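Ancylostoma secreted protein 1 (Necator americanus, PDB 3NT8) is a secreted hookworm protein built of two CAP domains and is probably associated with the transition of infective larvae to parasitism. Local coordinates at residues 63-75 / 204-216. Sequence-based numbering, arbitrary orientation.
Sequences LNPAKNMYKLSWD and YKNSGCEDGLCTK
The ring of Tyr70 is held between Cys214 on one face and Tyr204 on the other. Cys214 CB stands over the ring centre, 3.4 Å from the centroid in a CH-pi contact, and its SG, in a disulfide with Cys201, lies farther out over the same face. On the opposite face Tyr204 comes in edge-on, a T-shaped pair with the planes at 89°, its CD2 3.5 Å from Tyr70 CZ near the rim. With CG anti to its own carbonyl carbon (chi1 -77°), Tyr70 swings its ring back toward the 204-216 segment. Two bonds hold the phenol oxygen: Tyr204 N donates to Tyr70 OH (3.0 Å), and Tyr70 OH donates to Ser207 OG (2.8 Å), which lies at the ring edge. Ser207 and Tyr204 bound a type II turn, so the phenol ties into its two ends.

The backbones join in a single beta bridge between Tyr70 and Cys214: Cys214 N donates to Met69 O (2.8 Å), and Lys71 N to Cys214 O (2.9 Å), the latter almost straight at 174°. Leu213 lies alongside Met69, pointing the same way, with Leu213 CD2 3.5 Å from Met69 CG. The extended Lys71 chain crosses Leu213 and carries Lys71 NZ to the syn side of Glu210 OE1 in a salt bridge (3.1 Å). One water links Ala66 O and Met69 N to Gly212 O, another Lys71 O to Lys216 N. Strands 208-210 and 213-215 form a beta hairpin closed by a type I' turn from Glu210 to Leu213 and tied by disulfides from Cys209 to Cys195 and from Cys214 to Cys201; it docks on the loop between strands 66-67 and 73-74 of the first CAP domain.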
ATOM      1  N   LEU A  63     -13.697  16.991   5.486  1.00 18.74           N
ATOM      2  CA  LEU A  63     -12.568  16.181   5.063  1.00 17.83           C
ATOM      3  C   LEU A  63     -11.910  16.754   3.858  1.00 18.65           C
ATOM      4  O   LEU A  63     -12.596  17.289   2.972  1.00 19.57           O
ATOM      5  CB  LEU A  63     -13.018  14.754   4.735  1.00 17.49           C
ATOM      6  CG  LEU A  63     -13.509  13.953   5.939  1.00 17.71           C
ATOM      7  CD1 LEU A  63     -14.156  12.631   5.518  1.00 15.77           C
ATOM      8  CD2 LEU A  63     -12.365  13.698   6.916  1.00 15.45           C
ATOM      9  N   ASN A  64     -10.591  16.567   3.751  1.00 19.00           N
ATOM     10  CA  ASN A  64      -9.896  16.953   2.535  1.00 19.41           C
ATOM     11  C   ASN A  64     -10.433  16.274   1.270  1.00 18.86           C
ATOM     12  O   ASN A  64     -10.720  15.090   1.305  1.00 19.59           O
ATOM     13  CB  ASN A  64      -8.393  16.624   2.641  1.00 18.93           C
ATOM     14  CG  ASN A  64      -7.689  17.473   3.645  1.00 18.98           C
ATOM     15  OD1 ASN A  64      -7.889  18.691   3.650  1.00 19.06           O
ATOM     16  ND2 ASN A  64      -6.865  16.833   4.544  1.00  9.16           N
ATOM     17  N   PRO A  65     -10.512  17.011   0.134  1.00 19.70           N
ATOM     18  CA  PRO A  65     -10.822  16.416  -1.185  1.00 19.36           C
ATOM     19  C   PRO A  65      -9.769  15.403  -1.623  1.00 20.00           C
ATOM     20  O   PRO A  65      -8.634  15.462  -1.149  1.00 20.40           O
ATOM     21  CB  PRO A  65     -10.741  17.613  -2.131  1.00 19.60           C
ATOM     22  CG  PRO A  65      -9.848  18.606  -1.428  1.00 18.89           C
ATOM     23  CD  PRO A  65     -10.335  18.472   0.009  1.00 19.04           C
ATOM     24  N   ALA A  66     -10.138  14.530  -2.568  1.00 19.88           N
ATOM     25  CA  ALA A  66      -9.293  13.432  -2.941  1.00 19.89           C
ATOM     26  C   ALA A  66      -8.990  13.350  -4.427  1.00 20.35           C
ATOM     27  O   ALA A  66      -9.908  13.333  -5.259  1.00 21.17           O
ATOM     28  CB  ALA A  66      -9.904  12.113  -2.477  1.00 19.81           C
ATOM     29  N   LYS A  67      -7.708  13.184  -4.757  1.00 19.00           N
ATOM     30  CA  LYS A  67      -7.344  12.793  -6.099  1.00 17.42           C
ATOM     31  C   LYS A  67      -7.202  11.279  -6.107  1.00 16.84           C
ATOM     32  O   LYS A  67      -7.041  10.650  -5.028  1.00 16.02           O
ATOM     33  CB  LYS A  67      -6.054  13.482  -6.531  1.00 16.64           C
ATOM     34  CG  LYS A  67      -4.839  13.261  -5.632  1.00 20.27           C
ATOM     35  CD  LYS A  67      -3.594  13.948  -6.259  1.00 21.85           C
ATOM     36  CE  LYS A  67      -2.323  13.700  -5.445  1.00 26.20           C
ATOM     37  NZ  LYS A  67      -1.179  14.674  -5.767  1.00 28.35           N
ATOM     38  N   ASN A  68      -7.251  10.681  -7.300  1.00 15.63           N
ATOM     39  CA  ASN A  68      -7.136   9.199  -7.421  1.00 15.09           C
ATOM     40  C   ASN A  68      -8.133   8.417  -6.515  1.00 15.79           C
ATOM     41  O   ASN A  68      -7.827   7.365  -5.992  1.00 15.84           O
ATOM     42  CB  ASN A  68      -5.682   8.757  -7.113  1.00 15.02           C
ATOM     43  CG  ASN A  68      -4.650   9.405  -8.024  1.00 12.70           C
ATOM     44  OD1 ASN A  68      -4.930   9.712  -9.181  1.00 20.73           O
ATOM     45  ND2 ASN A  68      -3.446   9.558  -7.530  1.00 18.80           N
ATOM     46  N   MET A  69      -9.328   8.947  -6.280  1.00 17.29           N
ATOM     47  CA  MET A  69     -10.329   8.190  -5.522  1.00 16.99           C
ATOM     48  C   MET A  69     -11.073   7.307  -6.466  1.00 17.33           C
ATOM     49  O   MET A  69     -11.825   7.802  -7.322  1.00 17.61           O
ATOM     50  CB  MET A  69     -11.305   9.104  -4.802  1.00 17.10           C
ATOM     51  CG  MET A  69     -12.391   8.365  -4.024  1.00 15.12           C
ATOM     52  SD  MET A  69     -11.819   7.431  -2.584  1.00 17.02           S
ATOM     53  CE  MET A  69     -11.285   8.673  -1.406  1.00 21.46           C
ATOM     54  N   TYR A  70     -10.832   6.001  -6.358  1.00 17.57           N
ATOM     55  CA  TYR A  70     -11.471   4.990  -7.239  1.00 17.50           C
ATOM     56  C   TYR A  70     -12.903   4.558  -6.843  1.00 18.04           C
ATOM     57  O   TYR A  70     -13.254   4.405  -5.651  1.00 17.04           O
ATOM     58  CB  TYR A  70     -10.553   3.763  -7.483  1.00 17.28           C
ATOM     59  CG  TYR A  70      -9.461   4.042  -8.484  1.00 17.19           C
ATOM     60  CD1 TYR A  70      -9.541   3.518  -9.782  1.00 16.98           C
ATOM     61  CD2 TYR A  70      -8.433   4.931  -8.193  1.00 15.35           C
ATOM     62  CE1 TYR A  70      -8.624   3.811 -10.726  1.00 15.78           C
ATOM     63  CE2 TYR A  70      -7.456   5.220  -9.143  1.00 17.32           C
ATOM     64  CZ  TYR A  70      -7.543   4.663 -10.380  1.00 21.55           C
ATOM     65  OH  TYR A  70      -6.554   4.993 -11.293  1.00 26.07           O
ATOM     66  N   LYS A  71     -13.719   4.424  -7.870  1.00 18.42           N
ATOM     67  CA  LYS A  71     -15.075   3.900  -7.751  1.00 20.29           C
ATOM     68  C   LYS A  71     -14.886   2.418  -7.566  1.00 19.37           C
ATOM     69  O   LYS A  71     -14.065   1.830  -8.257  1.00 20.69           O
ATOM     70  CB  LYS A  71     -15.831   4.145  -9.036  1.00 20.32           C
ATOM     71  CG  LYS A  71     -17.295   3.792  -8.971  1.00 22.31           C
ATOM     72  CD  LYS A  71     -18.021   4.218 -10.263  1.00 25.42           C
ATOM     73  CE  LYS A  71     -19.579   3.917 -10.102  1.00 30.34           C
ATOM     74  NZ  LYS A  71     -20.348   4.037 -11.375  1.00 32.45           N
ATOM     75  N   LEU A  72     -15.628   1.833  -6.643  1.00 17.99           N
ATOM     76  CA  LEU A  72     -15.660   0.379  -6.464  1.00 17.21           C
ATOM     77  C   LEU A  72     -16.536  -0.299  -7.486  1.00 17.57           C
ATOM     78  O   LEU A  72     -17.587   0.227  -7.860  1.00 18.42           O
ATOM     79  CB  LEU A  72     -16.155   0.041  -5.010  1.00 16.71           C
ATOM     80  CG  LEU A  72     -15.360   0.705  -3.854  1.00 13.91           C
ATOM     81  CD1 LEU A  72     -15.795   0.305  -2.395  1.00  7.99           C
ATOM     82  CD2 LEU A  72     -13.892   0.352  -4.027  1.00 14.39           C
ATOM     83  N   SER A  73     -16.111  -1.467  -7.946  1.00 18.29           N
ATOM     84  CA  SER A  73     -16.962  -2.381  -8.707  1.00 19.45           C
ATOM     85  C   SER A  73     -17.260  -3.581  -7.862  1.00 19.86           C
ATOM     86  O   SER A  73     -16.428  -4.011  -7.035  1.00 19.32           O
ATOM     87  CB  SER A  73     -16.218  -2.858  -9.937  1.00 19.93           C
ATOM     88  OG  SER A  73     -15.879  -1.719 -10.684  1.00 23.55           O
ATOM     89  N   TRP A  74     -18.449  -4.131  -8.030  1.00 20.09           N
ATOM     90  CA  TRP A  74     -18.781  -5.403  -7.342  1.00 21.29           C
ATOM     91  C   TRP A  74     -17.983  -6.642  -7.790  1.00 21.27           C
ATOM     92  O   TRP A  74     -17.714  -6.825  -8.971  1.00 22.97           O
ATOM     93  CB  TRP A  74     -20.293  -5.663  -7.473  1.00 21.46           C
ATOM     94  CG  TRP A  74     -20.809  -6.682  -6.532  1.00 19.82           C
ATOM     95  CD1 TRP A  74     -20.971  -8.033  -6.781  1.00 19.29           C
ATOM     96  CD2 TRP A  74     -21.258  -6.459  -5.198  1.00 16.54           C
ATOM     97  NE1 TRP A  74     -21.476  -8.642  -5.678  1.00 17.15           N
ATOM     98  CE2 TRP A  74     -21.690  -7.701  -4.699  1.00 15.43           C
ATOM     99  CE3 TRP A  74     -21.349  -5.308  -4.372  1.00 20.38           C
ATOM    100  CZ2 TRP A  74     -22.181  -7.859  -3.404  1.00 12.38           C
ATOM    101  CZ3 TRP A  74     -21.834  -5.453  -3.072  1.00 13.55           C
ATOM    102  CH2 TRP A  74     -22.262  -6.725  -2.610  1.00 16.65           C
ATOM    103  N   ASP A  75     -17.633  -7.535  -6.865  1.00 21.23           N
ATOM    104  CA  ASP A  75     -16.939  -8.728  -7.305  1.00 21.84           C
ATOM    105  C   ASP A  75     -17.654  -9.995  -6.831  1.00 21.74           C
ATOM    106  O   ASP A  75     -17.810 -10.191  -5.626  1.00 21.18           O
ATOM    107  CB  ASP A  75     -15.462  -8.664  -6.888  1.00 22.75           C
ATOM    108  CG  ASP A  75     -14.652  -9.838  -7.416  1.00 23.17           C
ATOM    109  OD1 ASP A  75     -13.927  -9.666  -8.403  1.00 24.05           O
ATOM    110  OD2 ASP A  75     -14.735 -10.937  -6.836  1.00 29.50           O
ATOM    111  N   TYR A 204      -3.764   3.778 -11.486  1.00 26.99           N
ATOM    112  CA  TYR A 204      -3.741   2.762 -12.525  1.00 27.89           C
ATOM    113  C   TYR A 204      -3.763   3.370 -13.914  1.00 27.32           C
ATOM    114  O   TYR A 204      -4.517   4.281 -14.184  1.00 27.53           O
ATOM    115  CB  TYR A 204      -4.880   1.740 -12.358  1.00 27.66           C
ATOM    116  CG  TYR A 204      -4.941   1.135 -10.979  1.00 31.17           C
ATOM    117  CD1 TYR A 204      -4.161   0.034 -10.660  1.00 34.76           C
ATOM    118  CD2 TYR A 204      -5.764   1.670  -9.981  1.00 32.77           C
ATOM    119  CE1 TYR A 204      -4.190  -0.527  -9.392  1.00 37.02           C
ATOM    120  CE2 TYR A 204      -5.797   1.109  -8.692  1.00 35.06           C
ATOM    121  CZ  TYR A 204      -4.999   0.015  -8.406  1.00 37.99           C
ATOM    122  OH  TYR A 204      -4.996  -0.559  -7.142  1.00 40.88           O
ATOM    123  N   LYS A 205      -2.934   2.836 -14.798  1.00 28.13           N
ATOM    124  CA  LYS A 205      -2.838   3.350 -16.166  1.00 27.90           C
ATOM    125  C   LYS A 205      -4.129   3.070 -16.884  1.00 26.98           C
ATOM    126  O   LYS A 205      -4.755   2.016 -16.673  1.00 26.40           O
ATOM    127  CB  LYS A 205      -1.693   2.674 -16.958  1.00 28.21           C
ATOM    128  CG  LYS A 205      -0.285   2.894 -16.416  1.00 30.33           C
ATOM    129  CD  LYS A 205       0.348   4.210 -16.859  1.00 33.99           C
ATOM    130  CE  LYS A 205       1.673   4.444 -16.067  1.00 37.39           C
ATOM    131  NZ  LYS A 205       2.117   5.887 -15.965  1.00 35.13           N
ATOM    132  N   ASN A 206      -4.503   3.998 -17.762  1.00 26.22           N
ATOM    133  CA  ASN A 206      -5.692   3.872 -18.580  1.00 25.77           C
ATOM    134  C   ASN A 206      -6.968   3.773 -17.773  1.00 24.69           C
ATOM    135  O   ASN A 206      -7.900   3.109 -18.147  1.00 23.78           O
ATOM    136  CB  ASN A 206      -5.510   2.785 -19.651  1.00 25.85           C
ATOM    137  CG  ASN A 206      -4.351   3.155 -20.644  1.00 28.60           C
ATOM    138  OD1 ASN A 206      -4.122   4.351 -20.968  1.00 28.56           O
ATOM    139  ND2 ASN A 206      -3.631   2.148 -21.104  1.00 29.42           N
ATOM    140  N   SER A 207      -6.989   4.510 -16.675  1.00 25.09           N
ATOM    141  CA  SER A 207      -8.214   4.720 -15.935  1.00 25.78           C
ATOM    142  C   SER A 207      -9.153   5.739 -16.600  1.00 25.29           C
ATOM    143  O   SER A 207      -8.729   6.574 -17.401  1.00 25.04           O
ATOM    144  CB  SER A 207      -7.872   5.115 -14.499  1.00 26.30           C
ATOM    145  OG  SER A 207      -6.950   4.166 -13.972  1.00 29.27           O
ATOM    146  N   GLY A 208     -10.437   5.618 -16.274  1.00 24.54           N
ATOM    147  CA  GLY A 208     -11.482   6.530 -16.690  1.00 23.99           C
ATOM    148  C   GLY A 208     -11.796   7.452 -15.512  1.00 23.45           C
ATOM    149  O   GLY A 208     -11.221   7.307 -14.439  1.00 22.68           O
ATOM    150  N   CYS A 209     -12.695   8.399 -15.729  1.00 22.37           N
ATOM    151  CA  CYS A 209     -13.121   9.324 -14.683  1.00 22.62           C
ATOM    152  C   CYS A 209     -14.599   9.619 -14.761  1.00 21.89           C
ATOM    153  O   CYS A 209     -15.074  10.144 -15.784  1.00 22.91           O
ATOM    154  CB  CYS A 209     -12.338  10.638 -14.727  1.00 21.61           C
ATOM    155  SG  CYS A 209     -12.921  11.776 -13.440  1.00 23.06           S
ATOM    156  N   GLU A 210     -15.333   9.271 -13.706  1.00 22.56           N
ATOM    157  CA  GLU A 210     -16.782   9.479 -13.639  1.00 21.80           C
ATOM    158  C   GLU A 210     -17.106  10.403 -12.492  1.00 22.78           C
ATOM    159  O   GLU A 210     -17.143   9.973 -11.337  1.00 24.18           O
ATOM    160  CB  GLU A 210     -17.502   8.167 -13.409  1.00 22.01           C
ATOM    161  CG  GLU A 210     -17.758   7.403 -14.665  1.00 25.16           C
ATOM    162  CD  GLU A 210     -18.455   6.108 -14.408  1.00 27.10           C
ATOM    163  OE1 GLU A 210     -19.238   6.049 -13.412  1.00 31.01           O
ATOM    164  OE2 GLU A 210     -18.224   5.173 -15.217  1.00 26.99           O
ATOM    165  N   ASP A 211     -17.370  11.670 -12.802  1.00 22.27           N
ATOM    166  CA  ASP A 211     -17.784  12.671 -11.792  1.00 21.18           C
ATOM    167  C   ASP A 211     -16.914  12.577 -10.513  1.00 20.57           C
ATOM    168  O   ASP A 211     -17.412  12.319  -9.414  1.00 19.90           O
ATOM    169  CB  ASP A 211     -19.328  12.614 -11.537  1.00 20.30           C
ATOM    170  CG  ASP A 211     -19.820  13.725 -10.601  1.00 22.50           C
ATOM    171  OD1 ASP A 211     -19.260  14.857 -10.618  1.00 23.90           O
ATOM    172  OD2 ASP A 211     -20.790  13.487  -9.838  1.00 25.00           O
ATOM    173  N   GLY A 212     -15.607  12.785 -10.672  1.00 19.81           N
ATOM    174  CA  GLY A 212     -14.667  12.807  -9.527  1.00 18.91           C
ATOM    175  C   GLY A 212     -14.153  11.451  -9.029  1.00 18.73           C
ATOM    176  O   GLY A 212     -13.303  11.393  -8.135  1.00 17.35           O
ATOM    177  N   LEU A 213     -14.673  10.363  -9.592  1.00 18.49           N
ATOM    178  CA  LEU A 213     -14.214   9.036  -9.198  1.00 18.84           C
ATOM    179  C   LEU A 213     -13.456   8.428 -10.341  1.00 19.87           C
ATOM    180  O   LEU A 213     -13.949   8.398 -11.483  1.00 18.18           O
ATOM    181  CB  LEU A 213     -15.366   8.077  -8.744  1.00 18.47           C
ATOM    182  CG  LEU A 213     -16.105   8.383  -7.415  1.00 17.40           C
ATOM    183  CD1 LEU A 213     -17.278   7.413  -7.155  1.00 14.15           C
ATOM    184  CD2 LEU A 213     -15.134   8.411  -6.252  1.00 15.49           C
ATOM    185  N   CYS A 214     -12.242   7.973 -10.045  1.00 20.61           N
ATOM    186  CA  CYS A 214     -11.475   7.230 -11.036  1.00 22.22           C
ATOM    187  C   CYS A 214     -12.055   5.861 -11.276  1.00 22.96           C
ATOM    188  O   CYS A 214     -12.616   5.286 -10.372  1.00 24.33           O
ATOM    189  CB  CYS A 214      -9.995   7.144 -10.618  1.00 22.56           C
ATOM    190  SG  CYS A 214      -9.234   8.774 -10.621  1.00 22.47           S
ATOM    191  N   THR A 215     -11.917   5.330 -12.487  1.00 23.17           N
ATOM    192  CA  THR A 215     -12.460   4.025 -12.803  1.00 23.99           C
ATOM    193  C   THR A 215     -11.374   3.115 -13.414  1.00 24.59           C
ATOM    194  O   THR A 215     -10.808   3.445 -14.411  1.00 23.03           O
ATOM    195  CB  THR A 215     -13.708   4.070 -13.744  1.00 24.26           C
ATOM    196  OG1 THR A 215     -13.344   4.573 -15.028  1.00 24.53           O
ATOM    197  CG2 THR A 215     -14.842   4.937 -13.119  1.00 23.24           C
ATOM    198  N   LYS A 216     -11.106   1.983 -12.772  1.00 23.93           N
ATOM    199  CA  LYS A 216     -10.043   1.111 -13.152  1.00 25.28           C
ATOM    200  C   LYS A 216     -10.481   0.323 -14.376  1.00 25.00           C
ATOM    201  O   LYS A 216     -11.582  -0.185 -14.427  1.00 23.67           O
ATOM    202  CB  LYS A 216      -9.675   0.200 -11.947  1.00 26.49           C
ATOM    203  CG  LYS A 216      -8.854  -1.077 -12.231  1.00 28.26           C
ATOM    204  CD  LYS A 216      -7.391  -0.777 -12.354  1.00 33.68           C
ATOM    205  CE  LYS A 216      -6.589  -1.986 -12.845  1.00 36.02           C
ATOM    206  NZ  LYS A 216      -6.668  -3.059 -11.814  1.00 37.32           N
TER
HETATM  207  O   HOH W   1     -10.437  11.418  -7.429  1.00 18.08           O
HETATM  208  O   HOH W   2     -13.078   1.220 -10.847  1.00 34.45           O